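Local coordinates for ORF10 (Moritella marina, PDB 6RIW), which forms the ketosynthase–chain length factor didomain of a polyunsaturated fatty acid synthase and probably takes part in the condensation steps that elongate acyl chains, at residues T497-P502 with K523-Y529; E503-M509 with K911-I917; L550-Q554 with M582-L588. All blocks are in the same frame, centred on the assembly; numbering follows the deposited sequence.

Contact 1 (T497-P502 with K523-Y529)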
loop_
_atom_site.group_PDB
_atom_site.type_symbol
_atom_site.label_atom_id
_atom_site.label_comp_id
_atom_site.label_asym_id
_atom_site.label_seq_id
_atom_site.Cartn_x
_atom_site.Cartn_y
_atom_site.Cartn_z
ATOM N N THR A 497 2.356 8.054 -27.694
ATOM C CA THR A 497 3.725 7.752 -27.303
ATOM C C THR A 497 4.070 6.275 -27.494
ATOM O O THR A 497 4.964 5.762 -26.812
ATOM C CB THR A 497 3.938 8.136 -25.845
ATOM O OG1 THR A 497 2.871 7.565 -25.086
ATOM C CG2 THR A 497 3.899 9.661 -25.694
ATOM N N PHE A 498 3.367 5.575 -28.382
ATOM C CA PHE A 498 3.558 4.131 -28.503
ATOM C C PHE A 498 4.865 3.816 -29.220
ATOM O O PHE A 498 5.197 4.435 -30.238
ATOM C CB PHE A 498 2.372 3.504 -29.219
ATOM C CG PHE A 498 1.067 3.704 -28.484
ATOM C CD1 PHE A 498 1.046 3.784 -27.109
ATOM C CD2 PHE A 498 -0.121 3.831 -29.168
ATOM C CE1 PHE A 498 -0.146 3.970 -26.421
ATOM C CE2 PHE A 498 -1.304 4.029 -28.491
ATOM C CZ PHE A 498 -1.318 4.093 -27.118
ATOM N N ARG A 499 5.632 2.884 -28.659
ATOM C CA ARG A 499 6.967 2.571 -29.173
ATOM C C ARG A 499 7.254 1.105 -28.890
ATOM O O ARG A 499 6.548 0.449 -28.117
ATOM C CB ARG A 499 8.044 3.451 -28.532
ATOM C CG ARG A 499 8.026 3.387 -26.971
ATOM C CD ARG A 499 9.376 3.758 -26.346
ATOM N NE ARG A 499 10.428 2.824 -26.739
ATOM C CZ ARG A 499 11.729 3.072 -26.582
ATOM N NH1 ARG A 499 12.124 4.221 -26.043
ATOM N NH2 ARG A 499 12.631 2.176 -26.948
ATOM N N GLU A 500 8.315 0.588 -29.504
ATOM C CA GLU A 500 8.676 -0.779 -29.160
ATOM C C GLU A 500 9.357 -0.824 -27.793
ATOM O O GLU A 500 9.831 0.184 -27.260
ATOM C CB GLU A 500 9.578 -1.384 -30.242
ATOM C CG GLU A 500 8.949 -1.349 -31.628
ATOM C CD GLU A 500 7.773 -2.307 -31.837
ATOM O OE1 GLU A 500 7.518 -3.212 -30.997
ATOM O OE2 GLU A 500 7.077 -2.134 -32.867
ATOM N N LEU A 501 9.397 -2.021 -27.226
ATOM C CA LEU A 501 9.948 -2.210 -25.888
ATOM C C LEU A 501 11.400 -1.738 -25.811
ATOM O O LEU A 501 12.221 -2.181 -26.611
ATOM C CB LEU A 501 9.867 -3.697 -25.530
ATOM C CG LEU A 501 10.428 -4.043 -24.143
ATOM C CD1 LEU A 501 9.413 -3.703 -23.086
ATOM C CD2 LEU A 501 10.773 -5.541 -24.071
ATOM N N PRO A 502 11.756 -0.860 -24.868
ATOM C CA PRO A 502 13.168 -0.479 -24.714
ATOM C C PRO A 502 14.007 -1.702 -24.384
ATOM O O PRO A 502 13.552 -2.619 -23.701
ATOM C CB PRO A 502 13.154 0.519 -23.547
ATOM C CG PRO A 502 11.728 1.052 -23.538
ATOM C CD PRO A 502 10.860 -0.094 -23.986
ATOM N N LYS A 523 5.407 -11.116 -29.575
ATOM C CA LYS A 523 6.397 -10.067 -29.384
ATOM C C LYS A 523 6.018 -9.323 -28.116
ATOM O O LYS A 523 4.885 -9.436 -27.638
ATOM C CB LYS A 523 6.433 -9.097 -30.586
ATOM C CG LYS A 523 5.096 -8.370 -30.820
ATOM C CD LYS A 523 5.159 -7.409 -32.015
ATOM C CE LYS A 523 6.148 -6.270 -31.768
ATOM N NZ LYS A 523 5.464 -5.213 -30.994
ATOM N N ALA A 524 6.958 -8.574 -27.559
ATOM C CA ALA A 524 6.565 -7.632 -26.516
ATOM C C ALA A 524 5.667 -6.575 -27.163
ATOM O O ALA A 524 5.978 -6.110 -28.271
ATOM C CB ALA A 524 7.788 -6.974 -25.873
ATOM N N PRO A 525 4.528 -6.219 -26.554
ATOM C CA PRO A 525 3.596 -5.301 -27.225
ATOM C C PRO A 525 4.240 -3.959 -27.486
ATOM O O PRO A 525 5.063 -3.481 -26.714
ATOM C CB PRO A 525 2.427 -5.165 -26.231
ATOM C CG PRO A 525 2.509 -6.354 -25.366
ATOM C CD PRO A 525 3.982 -6.734 -25.283
ATOM N N LYS A 526 3.831 -3.329 -28.581
ATOM C CA LYS A 526 4.165 -1.930 -28.744
ATOM C C LYS A 526 3.348 -1.139 -27.724
ATOM O O LYS A 526 2.155 -1.405 -27.561
ATOM C CB LYS A 526 3.841 -1.497 -30.172
ATOM C CG LYS A 526 4.313 -0.087 -30.474
ATOM C CD LYS A 526 4.401 0.133 -31.982
ATOM C CE LYS A 526 4.618 1.610 -32.300
ATOM N NZ LYS A 526 4.297 1.847 -33.738
ATOM N N GLY A 527 3.975 -0.190 -27.025
ATOM C CA GLY A 527 3.230 0.549 -26.015
ATOM C C GLY A 527 3.949 1.793 -25.546
ATOM O O GLY A 527 5.032 2.146 -26.023
ATOM N N SER A 528 3.334 2.473 -24.585
ATOM C CA SER A 528 3.899 3.737 -24.103
ATOM C C SER A 528 4.849 3.457 -22.931
ATOM O O SER A 528 4.554 3.672 -21.755
ATOM C CB SER A 528 2.781 4.703 -23.738
ATOM O OG SER A 528 3.288 5.936 -23.267
ATOM N N TYR A 529 6.021 2.936 -23.281
ATOM C CA TYR A 529 7.011 2.592 -22.277
ATOM C C TYR A 529 7.823 3.819 -21.914
ATOM O O TYR A 529 8.057 4.711 -22.747
ATOM C CB TYR A 529 7.974 1.514 -22.782
ATOM C CG TYR A 529 7.338 0.194 -23.113
ATOM C CD1 TYR A 529 7.018 -0.714 -22.105
ATOM C CD2 TYR A 529 7.031 -0.153 -24.440
ATOM C CE1 TYR A 529 6.435 -1.938 -22.398
ATOM C CE2 TYR A 529 6.436 -1.373 -24.730
ATOM C CZ TYR A 529 6.159 -2.267 -23.705
ATOM O OH TYR A 529 5.572 -3.484 -24.008
HETATM O O HOH W 1 6.819 6.133 -24.987
HETATM O O HOH W 2 8.173 -4.244 -28.638
#
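Loops that look irregular can fit together by shape, and residues 497-502 and 523-529 show how. A single backbone bridge comes first: Arg499 and Gly527 form an antiparallel, hydrogen-bonded pair, with Arg499 N to Gly527 O at 2.8 Å and Gly527 N to Arg499 O at 2.9 Å. Lys526 runs past the same carbonyl, its CG 3.3 Å from Arg499 O. Leu501 is one bump. Its CD2 lies 3.8 Å from Ala524 CB, while its CD1 sits over one face of the Tyr529 ring, 3.8 Å from the centroid, in a CH-pi contact. Pro502 packs at the base of the Tyr529 side chain, its CD 3.5 Å from Tyr529 CB. Polar contacts flank this packing: Thr497 OG1 and Ser528 OG share a very short 2.5 Å hydrogen bond, and Glu500 OE1 meets Lys523 NZ in a 2.9 Å salt bridge. Water 2 bonds Glu500 OE1, Leu501 N and Ala524 O. The two segments lie at the edge of the second ketosynthase-like half: strand 527-528 runs parallel to strand 741-752, where Val741 and Glu743 touch Tyr529, and the 497-502 loop leads from helix 484-492 toward helix 513-519.

Contact 2 (E503-M509 with K911-I917)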
loop_
_atom_site.group_PDB
_atom_site.type_symbol
_atom_site.label_atom_id
_atom_site.label_comp_id
_atom_site.label_asym_id
_atom_site.label_seq_id
_atom_site.Cartn_x
_atom_site.Cartn_y
_atom_site.Cartn_z
ATOM N N GLU A 503 15.256 -1.697 -24.872
ATOM C CA GLU A 503 16.076 -2.909 -24.831
ATOM C C GLU A 503 16.225 -3.508 -23.436
ATOM O O GLU A 503 16.253 -4.738 -23.311
ATOM C CB GLU A 503 17.466 -2.630 -25.432
ATOM C CG GLU A 503 17.372 -2.614 -26.931
ATOM C CD GLU A 503 18.646 -3.083 -27.642
ATOM O OE1 GLU A 503 19.745 -3.024 -27.023
ATOM O OE2 GLU A 503 18.517 -3.488 -28.830
ATOM N N GLN A 504 16.339 -2.693 -22.389
ATOM C CA GLN A 504 16.542 -3.225 -21.044
ATOM C C GLN A 504 15.267 -3.285 -20.208
ATOM O O GLN A 504 15.317 -3.715 -19.050
ATOM C CB GLN A 504 17.571 -2.376 -20.303
ATOM C CG GLN A 504 18.985 -2.500 -20.858
ATOM C CD GLN A 504 19.888 -1.490 -20.194
ATOM O OE1 GLN A 504 19.984 -1.460 -18.971
ATOM N NE2 GLN A 504 20.538 -0.641 -20.991
ATOM N N ARG A 505 14.136 -2.875 -20.760
ATOM C CA ARG A 505 12.939 -2.692 -19.943
ATOM C C ARG A 505 12.449 -4.005 -19.319
ATOM O O ARG A 505 11.926 -3.995 -18.200
ATOM C CB ARG A 505 11.834 -2.061 -20.792
ATOM C CG ARG A 505 10.520 -1.755 -20.011
ATOM C CD ARG A 505 10.707 -0.544 -19.082
ATOM N NE ARG A 505 9.591 -0.389 -18.139
ATOM C CZ ARG A 505 9.531 -1.026 -16.970
ATOM N NH1 ARG A 505 10.492 -1.889 -16.608
ATOM N NH2 ARG A 505 8.504 -0.807 -16.143
ATOM N N TRP A 506 12.549 -5.127 -20.035
ATOM C CA TRP A 506 12.205 -6.440 -19.461
ATOM C C TRP A 506 13.440 -7.272 -19.107
ATOM O O TRP A 506 13.349 -8.500 -18.965
ATOM C CB TRP A 506 11.309 -7.237 -20.412
ATOM C CG TRP A 506 9.904 -6.708 -20.553
ATOM C CD1 TRP A 506 9.381 -5.569 -19.990
ATOM C CD2 TRP A 506 8.852 -7.299 -21.324
ATOM N NE1 TRP A 506 8.043 -5.429 -20.365
ATOM C CE2 TRP A 506 7.711 -6.476 -21.190
ATOM C CE3 TRP A 506 8.762 -8.466 -22.104
ATOM C CZ2 TRP A 506 6.490 -6.780 -21.812
ATOM C CZ3 TRP A 506 7.545 -8.770 -22.719
ATOM C CH2 TRP A 506 6.427 -7.924 -22.580
ATOM N N LYS A 507 14.592 -6.630 -18.930
ATOM C CA LYS A 507 15.835 -7.351 -18.644
ATOM C C LYS A 507 16.089 -8.430 -19.690
ATOM O O LYS A 507 16.670 -9.488 -19.394
ATOM C CB LYS A 507 15.815 -7.950 -17.224
ATOM C CG LYS A 507 15.862 -6.913 -16.128
ATOM C CD LYS A 507 15.931 -7.536 -14.712
ATOM C CE LYS A 507 16.254 -6.436 -13.698
ATOM N NZ LYS A 507 16.618 -6.924 -12.323
ATOM N N GLY A 508 15.658 -8.162 -20.931
ATOM C CA GLY A 508 15.886 -9.060 -22.043
ATOM C C GLY A 508 14.992 -10.274 -22.072
ATOM O O GLY A 508 15.155 -11.115 -22.958
ATOM N N MET A 509 14.036 -10.390 -21.141
ATOM C CA MET A 509 13.196 -11.581 -21.077
ATOM C C MET A 509 12.298 -11.768 -22.300
ATOM O O MET A 509 11.826 -12.887 -22.524
ATOM C CB MET A 509 12.353 -11.548 -19.793
ATOM C CG MET A 509 13.213 -11.766 -18.529
ATOM S SD MET A 509 12.196 -11.856 -17.020
ATOM C CE MET A 509 12.507 -10.240 -16.316
ATOM N N LYS A 911 17.860 4.084 -16.107
ATOM C CA LYS A 911 17.077 3.281 -17.033
ATOM C C LYS A 911 16.140 2.368 -16.260
ATOM O O LYS A 911 16.502 1.832 -15.210
ATOM C CB LYS A 911 17.986 2.449 -17.943
ATOM C CG LYS A 911 18.643 3.274 -19.048
ATOM C CD LYS A 911 19.582 2.438 -19.903
ATOM C CE LYS A 911 20.137 3.250 -21.074
ATOM N NZ LYS A 911 19.062 3.628 -22.043
ATOM N N LEU A 912 14.924 2.212 -16.775
ATOM C CA LEU A 912 13.988 1.252 -16.204
ATOM C C LEU A 912 14.373 -0.160 -16.659
ATOM O O LEU A 912 15.043 -0.347 -17.676
ATOM C CB LEU A 912 12.557 1.593 -16.622
ATOM C CG LEU A 912 11.895 2.673 -15.756
ATOM C CD1 LEU A 912 12.516 4.029 -16.025
ATOM C CD2 LEU A 912 10.397 2.719 -16.052
ATOM N N GLY A 913 13.948 -1.157 -15.894
ATOM C CA GLY A 913 14.423 -2.500 -16.127
ATOM C C GLY A 913 15.790 -2.648 -15.500
ATOM O O GLY A 913 16.033 -2.175 -14.385
ATOM N N GLY A 914 16.705 -3.295 -16.206
ATOM C CA GLY A 914 18.044 -3.447 -15.679
ATOM C C GLY A 914 18.845 -4.404 -16.533
ATOM O O GLY A 914 18.502 -4.665 -17.686
ATOM N N GLN A 915 19.917 -4.916 -15.934
ATOM C CA GLN A 915 20.823 -5.844 -16.603
ATOM C C GLN A 915 20.071 -6.974 -17.303
ATOM O O GLN A 915 19.097 -7.519 -16.774
ATOM C CB GLN A 915 21.786 -6.421 -15.561
ATOM C CG GLN A 915 22.759 -7.453 -16.086
ATOM C CD GLN A 915 23.957 -7.569 -15.189
ATOM O OE1 GLN A 915 23.834 -7.887 -14.010
ATOM N NE2 GLN A 915 25.128 -7.286 -15.735
ATOM N N LEU A 916 20.522 -7.315 -18.507
ATOM C CA LEU A 916 19.937 -8.434 -19.239
ATOM C C LEU A 916 20.305 -9.742 -18.537
ATOM O O LEU A 916 21.491 -10.058 -18.407
ATOM C CB LEU A 916 20.428 -8.430 -20.681
ATOM C CG LEU A 916 20.262 -7.047 -21.324
ATOM C CD1 LEU A 916 21.197 -6.858 -22.522
ATOM C CD2 LEU A 916 18.822 -6.864 -21.729
ATOM N N ILE A 917 19.292 -10.496 -18.077
ATOM C CA ILE A 917 19.549 -11.683 -17.258
ATOM C C ILE A 917 20.387 -12.712 -18.021
ATOM O O ILE A 917 21.393 -13.221 -17.507
ATOM C CB ILE A 917 18.228 -12.310 -16.772
ATOM C CG1 ILE A 917 17.400 -11.320 -15.935
ATOM C CG2 ILE A 917 18.519 -13.581 -15.947
ATOM C CD1 ILE A 917 15.961 -11.812 -15.700
HETATM O O HOH W 3 18.178 -0.720 -17.552
HETATM O O HOH W 4 19.106 -7.831 -13.997
#
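Here two loops dock without forming a sheet, and side-chain conformation and glycine placement carry the fit. Residues 503-509 turn twice, type I from Gln504 to Lys507 and type I' from Trp506 to Met509, and present two carbonyls to residues 911-917: Gly914 N bonds Gln504 O at 3.2 Å and Ile917 N bonds Lys507 O at 3.1 Å. At Gly913, a side chain would run into Gln504 O and Arg505 CA. Gln504, m then t, extends along Lys911, its NE2 3.4 Å from Lys911 CD, and water 3 links its OE1 to Leu912 O. Arg505 starts away, but chi1 t followed by chi2 p brings it back, so that CD lies 3.7 Å from Leu912 CB and Leu912 CD2 covers one guanidinium face; its charge is met by Glu743 and Glu587. Lys507, m at chi1 and then extended, lays its chain along the glycines, with CG 3.7 Å from Gly914 N, and carries NZ to Val628 O and Gln590. Leu916 is m,t and sends CD2 to 3.5 Å from Gly508 N. Ile917, also m,t, brings CD1 to 3.8 Å from Met509 CE, and Ile917 and Met509 pack on helix 129-148 of the first ketosynthase half. These successive type I and type I' turns of the second thiolase-like half pack against the loop from strand 907-911, partner of 532-536, to the N-cap of helix 917-922.

Contact 3 (L550-Q554 with M582-L588)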
loop_
_atom_site.group_PDB
_atom_site.type_symbol
_atom_site.label_atom_id
_atom_site.label_comp_id
_atom_site.label_asym_id
_atom_site.label_seq_id
_atom_site.Cartn_x
_atom_site.Cartn_y
_atom_site.Cartn_z
ATOM N N LEU A 550 17.562 4.279 -5.532
ATOM C CA LEU A 550 16.134 4.052 -5.314
ATOM C C LEU A 550 15.478 3.519 -6.587
ATOM O O LEU A 550 15.861 3.878 -7.700
ATOM C CB LEU A 550 15.436 5.344 -4.882
ATOM C CG LEU A 550 16.091 6.226 -3.817
ATOM C CD1 LEU A 550 15.108 7.334 -3.433
ATOM C CD2 LEU A 550 16.478 5.411 -2.589
ATOM N N ILE A 551 14.466 2.665 -6.426
ATOM C CA ILE A 551 13.823 2.078 -7.602
ATOM C C ILE A 551 13.087 3.168 -8.385
ATOM O O ILE A 551 12.687 4.197 -7.812
ATOM C CB ILE A 551 12.873 0.922 -7.222
ATOM C CG1 ILE A 551 11.700 1.410 -6.346
ATOM C CG2 ILE A 551 13.649 -0.215 -6.543
ATOM C CD1 ILE A 551 10.496 0.403 -6.296
ATOM N N PRO A 552 12.886 2.982 -9.689
ATOM C CA PRO A 552 12.241 4.036 -10.498
ATOM C C PRO A 552 10.834 4.389 -10.064
ATOM O O PRO A 552 10.444 5.545 -10.247
ATOM C CB PRO A 552 12.264 3.444 -11.917
ATOM C CG PRO A 552 13.443 2.518 -11.910
ATOM C CD PRO A 552 13.488 1.926 -10.527
ATOM N N GLN A 553 10.060 3.462 -9.470
ATOM C CA GLN A 553 8.720 3.833 -8.992
ATOM C C GLN A 553 8.778 5.050 -8.063
ATOM O O GLN A 553 7.969 5.982 -8.176
ATOM C CB GLN A 553 8.047 2.651 -8.273
ATOM C CG GLN A 553 6.567 2.947 -7.857
ATOM C CD GLN A 553 5.973 1.912 -6.908
ATOM O OE1 GLN A 553 6.578 1.558 -5.893
ATOM N NE2 GLN A 553 4.763 1.443 -7.222
ATOM N N GLN A 554 9.740 5.064 -7.142
ATOM C CA GLN A 554 9.825 6.177 -6.201
ATOM C C GLN A 554 10.434 7.417 -6.851
ATOM O O GLN A 554 9.957 8.533 -6.623
ATOM C CB GLN A 554 10.609 5.747 -4.964
ATOM C CG GLN A 554 9.875 4.627 -4.189
ATOM C CD GLN A 554 10.078 4.688 -2.668
ATOM O OE1 GLN A 554 10.954 5.402 -2.162
ATOM N NE2 GLN A 554 9.255 3.925 -1.931
ATOM N N MET A 582 -1.226 4.289 -5.916
ATOM C CA MET A 582 -0.280 3.318 -6.445
ATOM C C MET A 582 -0.799 1.930 -6.117
ATOM O O MET A 582 -1.746 1.765 -5.346
ATOM C CB MET A 582 1.125 3.542 -5.863
ATOM C CG MET A 582 1.146 3.596 -4.315
ATOM S SD MET A 582 1.086 1.953 -3.515
ATOM C CE MET A 582 2.848 1.497 -3.608
ATOM N N GLY A 583 -0.201 0.935 -6.770
ATOM C CA GLY A 583 -0.244 -0.439 -6.326
ATOM C C GLY A 583 1.193 -0.924 -6.196
ATOM O O GLY A 583 2.144 -0.169 -6.431
ATOM N N MET A 584 1.351 -2.188 -5.814
ATOM C CA MET A 584 2.723 -2.636 -5.566
ATOM C C MET A 584 3.530 -2.626 -6.861
ATOM O O MET A 584 2.999 -2.836 -7.961
ATOM C CB MET A 584 2.758 -4.023 -4.896
ATOM C CG MET A 584 2.304 -5.205 -5.718
ATOM S SD MET A 584 3.017 -6.795 -5.091
ATOM C CE MET A 584 4.718 -6.514 -5.326
ATOM N N GLU A 585 4.809 -2.302 -6.732
ATOM C CA GLU A 585 5.757 -2.495 -7.820
ATOM C C GLU A 585 5.944 -3.994 -7.993
ATOM O O GLU A 585 6.572 -4.642 -7.152
ATOM C CB GLU A 585 7.079 -1.810 -7.484
ATOM C CG GLU A 585 8.189 -2.036 -8.521
ATOM C CD GLU A 585 7.724 -1.736 -9.944
ATOM O OE1 GLU A 585 7.724 -0.536 -10.332
ATOM O OE2 GLU A 585 7.373 -2.699 -10.679
ATOM N N LEU A 586 5.356 -4.549 -9.046
ATOM C CA LEU A 586 5.456 -5.986 -9.267
ATOM C C LEU A 586 6.892 -6.442 -9.497
ATOM O O LEU A 586 7.193 -7.627 -9.267
ATOM C CB LEU A 586 4.569 -6.361 -10.446
ATOM C CG LEU A 586 3.055 -6.099 -10.238
ATOM C CD1 LEU A 586 2.307 -6.339 -11.561
ATOM C CD2 LEU A 586 2.481 -6.988 -9.132
ATOM N N GLU A 587 7.793 -5.541 -9.947
ATOM C CA GLU A 587 9.201 -5.918 -10.091
ATOM C C GLU A 587 9.865 -6.236 -8.755
ATOM O O GLU A 587 10.976 -6.793 -8.746
ATOM C CB GLU A 587 10.000 -4.824 -10.827
ATOM C CG GLU A 587 9.560 -4.660 -12.282
ATOM C CD GLU A 587 10.444 -3.683 -13.066
ATOM O OE1 GLU A 587 11.233 -2.929 -12.446
ATOM O OE2 GLU A 587 10.341 -3.667 -14.306
ATOM N N LEU A 588 9.209 -5.943 -7.630
ATOM C CA LEU A 588 9.769 -6.342 -6.344
ATOM C C LEU A 588 9.934 -7.856 -6.196
ATOM O O LEU A 588 10.712 -8.301 -5.333
ATOM C CB LEU A 588 8.890 -5.811 -5.199
ATOM C CG LEU A 588 8.887 -4.283 -4.982
ATOM C CD1 LEU A 588 7.974 -3.950 -3.807
ATOM C CD2 LEU A 588 10.289 -3.769 -4.751
HETATM O O HOH W 5 10.211 0.677 -10.027
HETATM O O HOH W 6 5.652 -0.807 -4.450
#
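The 550-554 backbone is extended at Ile551, the N-cap position, and then turns into helix 552-567; residues 582-588 leave strand 576-581 in extended conformation and tighten into a 3-10 turn at 586-588. Both belong to the second thiolase-like fold, and the contact sets the start of a helix against the loop at the end of a central strand. The backbones stay apart, Gln553 CA and Glu585 CA being 7.1 Å from each other, so side chains and water fill the gap. Gln553, t at both chi1 and chi2, reaches across to give a hydrogen bond from NE2 to Gly583 O at 3.2 Å. Alongside, Ile551 CD1 approaches Glu585 CG at 4.0 Å and Leu588 CD2 at 4.5 Å. Met645 of helix 642-653 touches both Gln553 and Met582. Glu585 OE2 accepts the 3.0 Å bond from Glu587 N. Two waters complete the join: water 6 links Gln553 OE1 to Glu585 N, 2.9 Å from each, and water 5 links Gln553 N to Glu585 OE1, 2.8 Å from each.

In the fold
Contacts 1 and 2 each draw one segment from the loop between helices 484-492 and 513-519, and both are partly buried; contact 3 is buried nearer the centre of the chain. Depth alone does not set the chemistry: contact 1 combines a backbone bridge, a salt bridge and aromatic packing, contact 2 combines backbone bonds, glycine fit and side-chain packing, and contact 3, though deepest, is largely polar and bridged by water. Contact 2 is the middle link. Trp506 packs on Leu501, Ala524 and Pro525 of contact 1, while Arg505 NH1 forms a 2.9 Å salt bridge with Glu587 OE2 of contact 3 and Leu912 touches Pro552. Contacts 1 and 3 do not touch, their nearest atoms being about 9 Å apart.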